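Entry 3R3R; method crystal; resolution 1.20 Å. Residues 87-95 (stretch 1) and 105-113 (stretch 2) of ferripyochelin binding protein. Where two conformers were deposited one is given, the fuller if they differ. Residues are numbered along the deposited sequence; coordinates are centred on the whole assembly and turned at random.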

# COMPACT_ATOMS: atom_id res chain seq x y z
N GLY A 87 6.42 -2.23 2.55
CA GLY A 87 7.82 -1.86 2.46
C GLY A 87 8.13 -0.71 1.52
O GLY A 87 7.26 0.12 1.23
N GLU A 88 9.39 -0.66 1.09
CA GLU A 88 9.93 0.40 0.25
C GLU A 88 9.83 0.04 -1.23
O GLU A 88 9.88 -1.14 -1.60
CB GLU A 88 11.40 0.64 0.60
CG GLU A 88 11.62 0.93 2.06
CD GLU A 88 13.03 1.42 2.37
OE1 GLU A 88 13.98 1.12 1.62
OE2 GLU A 88 13.19 2.13 3.38
N ASP A 89 9.71 1.06 -2.09
CA ASP A 89 9.69 0.87 -3.55
C ASP A 89 8.58 -0.08 -3.98
O ASP A 89 8.75 -0.88 -4.91
CB ASP A 89 11.05 0.37 -4.05
CG ASP A 89 12.17 1.35 -3.74
OD1 ASP A 89 12.09 2.51 -4.19
OD2 ASP A 89 13.10 0.98 -3.00
N VAL A 90 7.45 0.00 -3.29
CA VAL A 90 6.28 -0.82 -3.61
C VAL A 90 5.35 -0.04 -4.52
O VAL A 90 5.14 1.16 -4.33
CB VAL A 90 5.54 -1.27 -2.32
CG1 VAL A 90 4.21 -1.94 -2.64
CG2 VAL A 90 6.43 -2.22 -1.52
N THR A 91 4.78 -0.74 -5.50
CA THR A 91 3.75 -0.19 -6.37
C THR A 91 2.43 -0.86 -6.05
O THR A 91 2.23 -2.04 -6.37
CB THR A 91 4.15 -0.41 -7.85
OG1 THR A 91 5.38 0.28 -8.11
CG2 THR A 91 3.08 0.11 -8.81
N VAL A 92 1.55 -0.14 -5.36
CA VAL A 92 0.19 -0.61 -5.12
C VAL A 92 -0.70 -0.05 -6.22
O VAL A 92 -0.94 1.16 -6.29
CB VAL A 92 -0.30 -0.22 -3.70
CG1 VAL A 92 -1.77 -0.61 -3.51
CG2 VAL A 92 0.61 -0.87 -2.64
N GLY A 93 -1.16 -0.93 -7.10
CA GLY A 93 -1.88 -0.53 -8.29
C GLY A 93 -3.22 0.12 -8.02
O GLY A 93 -3.75 0.11 -6.90
N HIS A 94 -3.81 0.65 -9.08
CA HIS A 94 -5.09 1.34 -8.95
C HIS A 94 -6.13 0.40 -8.35
O HIS A 94 -6.17 -0.79 -8.69
CB HIS A 94 -5.62 1.78 -10.32
CG HIS A 94 -4.61 2.48 -11.20
ND1 HIS A 94 -4.29 3.81 -11.04
CD2 HIS A 94 -3.92 2.05 -12.29
CE1 HIS A 94 -3.41 4.15 -11.97
NE2 HIS A 94 -3.17 3.10 -12.74
N LYS A 95 -7.02 0.94 -7.53
CA LYS A 95 -8.19 0.19 -7.08
C LYS A 95 -7.83 -1.09 -6.36
O LYS A 95 -8.58 -2.07 -6.41
CB LYS A 95 -9.16 -0.09 -8.24
CG LYS A 95 -9.89 1.16 -8.71
CD LYS A 95 -10.83 0.88 -9.90
CE LYS A 95 -12.03 0.09 -9.52
NZ LYS A 95 -12.85 0.90 -8.57
N ASN A 105 9.58 -5.30 0.17
CA ASN A 105 10.09 -4.25 -0.70
C ASN A 105 10.03 -4.64 -2.16
O ASN A 105 10.15 -5.82 -2.49
CB ASN A 105 11.57 -3.98 -0.36
CG ASN A 105 11.79 -3.66 1.11
OD1 ASN A 105 11.06 -2.87 1.71
ND2 ASN A 105 12.81 -4.26 1.69
N ARG A 106 9.85 -3.67 -3.05
CA ARG A 106 9.88 -3.95 -4.50
C ARG A 106 8.83 -5.01 -4.87
O ARG A 106 9.13 -6.07 -5.42
CB ARG A 106 11.29 -4.35 -4.98
CG ARG A 106 12.35 -3.29 -4.66
CD ARG A 106 13.75 -3.78 -5.06
NE ARG A 106 14.03 -5.07 -4.46
CZ ARG A 106 14.43 -5.25 -3.20
NH1 ARG A 106 14.66 -4.20 -2.41
NH2 ARG A 106 14.62 -6.48 -2.74
N VAL A 107 7.59 -4.72 -4.52
CA VAL A 107 6.46 -5.56 -4.88
C VAL A 107 5.53 -4.73 -5.73
O VAL A 107 5.30 -3.54 -5.43
CB VAL A 107 5.71 -6.04 -3.61
CG1 VAL A 107 4.39 -6.74 -3.95
CG2 VAL A 107 6.63 -6.96 -2.80
N LEU A 108 5.01 -5.33 -6.80
CA LEU A 108 3.98 -4.68 -7.61
C LEU A 108 2.69 -5.47 -7.38
O LEU A 108 2.58 -6.63 -7.71
CB LEU A 108 4.39 -4.69 -9.08
CG LEU A 108 3.34 -4.25 -10.11
CD1 LEU A 108 2.93 -2.89 -9.82
CD2 LEU A 108 3.90 -4.36 -11.51
N VAL A 109 1.68 -4.76 -6.87
CA VAL A 109 0.36 -5.35 -6.66
C VAL A 109 -0.54 -4.88 -7.80
O VAL A 109 -0.89 -3.69 -7.88
CB VAL A 109 -0.26 -4.95 -5.31
CG1 VAL A 109 -1.59 -5.71 -5.09
CG2 VAL A 109 0.71 -5.25 -4.14
N GLY A 110 -0.88 -5.79 -8.71
CA GLY A 110 -1.62 -5.40 -9.90
C GLY A 110 -2.97 -4.78 -9.59
O GLY A 110 -3.65 -5.16 -8.63
N MET A 111 -3.37 -3.83 -10.42
CA MET A 111 -4.59 -3.08 -10.22
C MET A 111 -5.79 -4.00 -10.01
O MET A 111 -5.91 -5.06 -10.63
CB MET A 111 -4.82 -2.13 -11.42
CG MET A 111 -5.12 -2.82 -12.74
SD MET A 111 -5.04 -1.63 -14.12
CE MET A 111 -3.32 -1.78 -14.57
N GLY A 112 -6.69 -3.59 -9.11
CA GLY A 112 -7.90 -4.33 -8.87
C GLY A 112 -7.74 -5.58 -8.02
O GLY A 112 -8.67 -6.35 -7.88
N SER A 113 -6.55 -5.81 -7.46
CA SER A 113 -6.32 -6.97 -6.61
C SER A 113 -6.78 -6.75 -5.18
O SER A 113 -7.02 -5.62 -4.76
CB SER A 113 -4.84 -7.35 -6.60
OG SER A 113 -4.40 -7.77 -7.88
O HOH W 1 14.19 -1.27 -2.47
O HOH W 2 -9.59 -4.33 -5.34

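The stretches run parallel, with bridges pairing Thr91 with Leu108 and Val92 with Val109. Three backbone hydrogen bonds fix this register: Thr91 N to Val107 O (2.8 Å), Val109 N to Thr91 O (2.8 Å, 173° at the hydrogen) and Gly93 N to Val109 O (2.9 Å). The ladder extends beyond the strands through Arg106 N to Glu88 O and Gly112 N to His94 O, both 2.9 Å.

Asn105 adds a side-chain rung. Its CB leaves sideways, but chi1 of -54° (m) and chi2 of -45° carry OD1 to 2.8 Å from Glu88 N, almost linear at 173°. This carboxamide oxygen occupies space beside Gly87, where an ideal CB would lie 2.5 Å from Asn105 OD1. At Gly93 an ideal CB would likewise clash, 2.6 Å from Val109 O.

Thr91 (m) and Leu108 (chi1 t, chi2 p) share one sheet face; in the conformer given, Leu108 CD1 reaches back to Thr91 CG2 at 3.2 Å, a tight apolar contact. Val92 and Val109, both t, occupy the other face.

Asp89 and Arg106, both m at chi1, meet through water 1, which donates to Asp89 OD2 (2.6 Å) and accepts from Arg106 NH1 (3.0 Å). Met111, p at chi1, places SD at the His94 ring edge, 5.4 Å from the ring centroid and 80° off its normal.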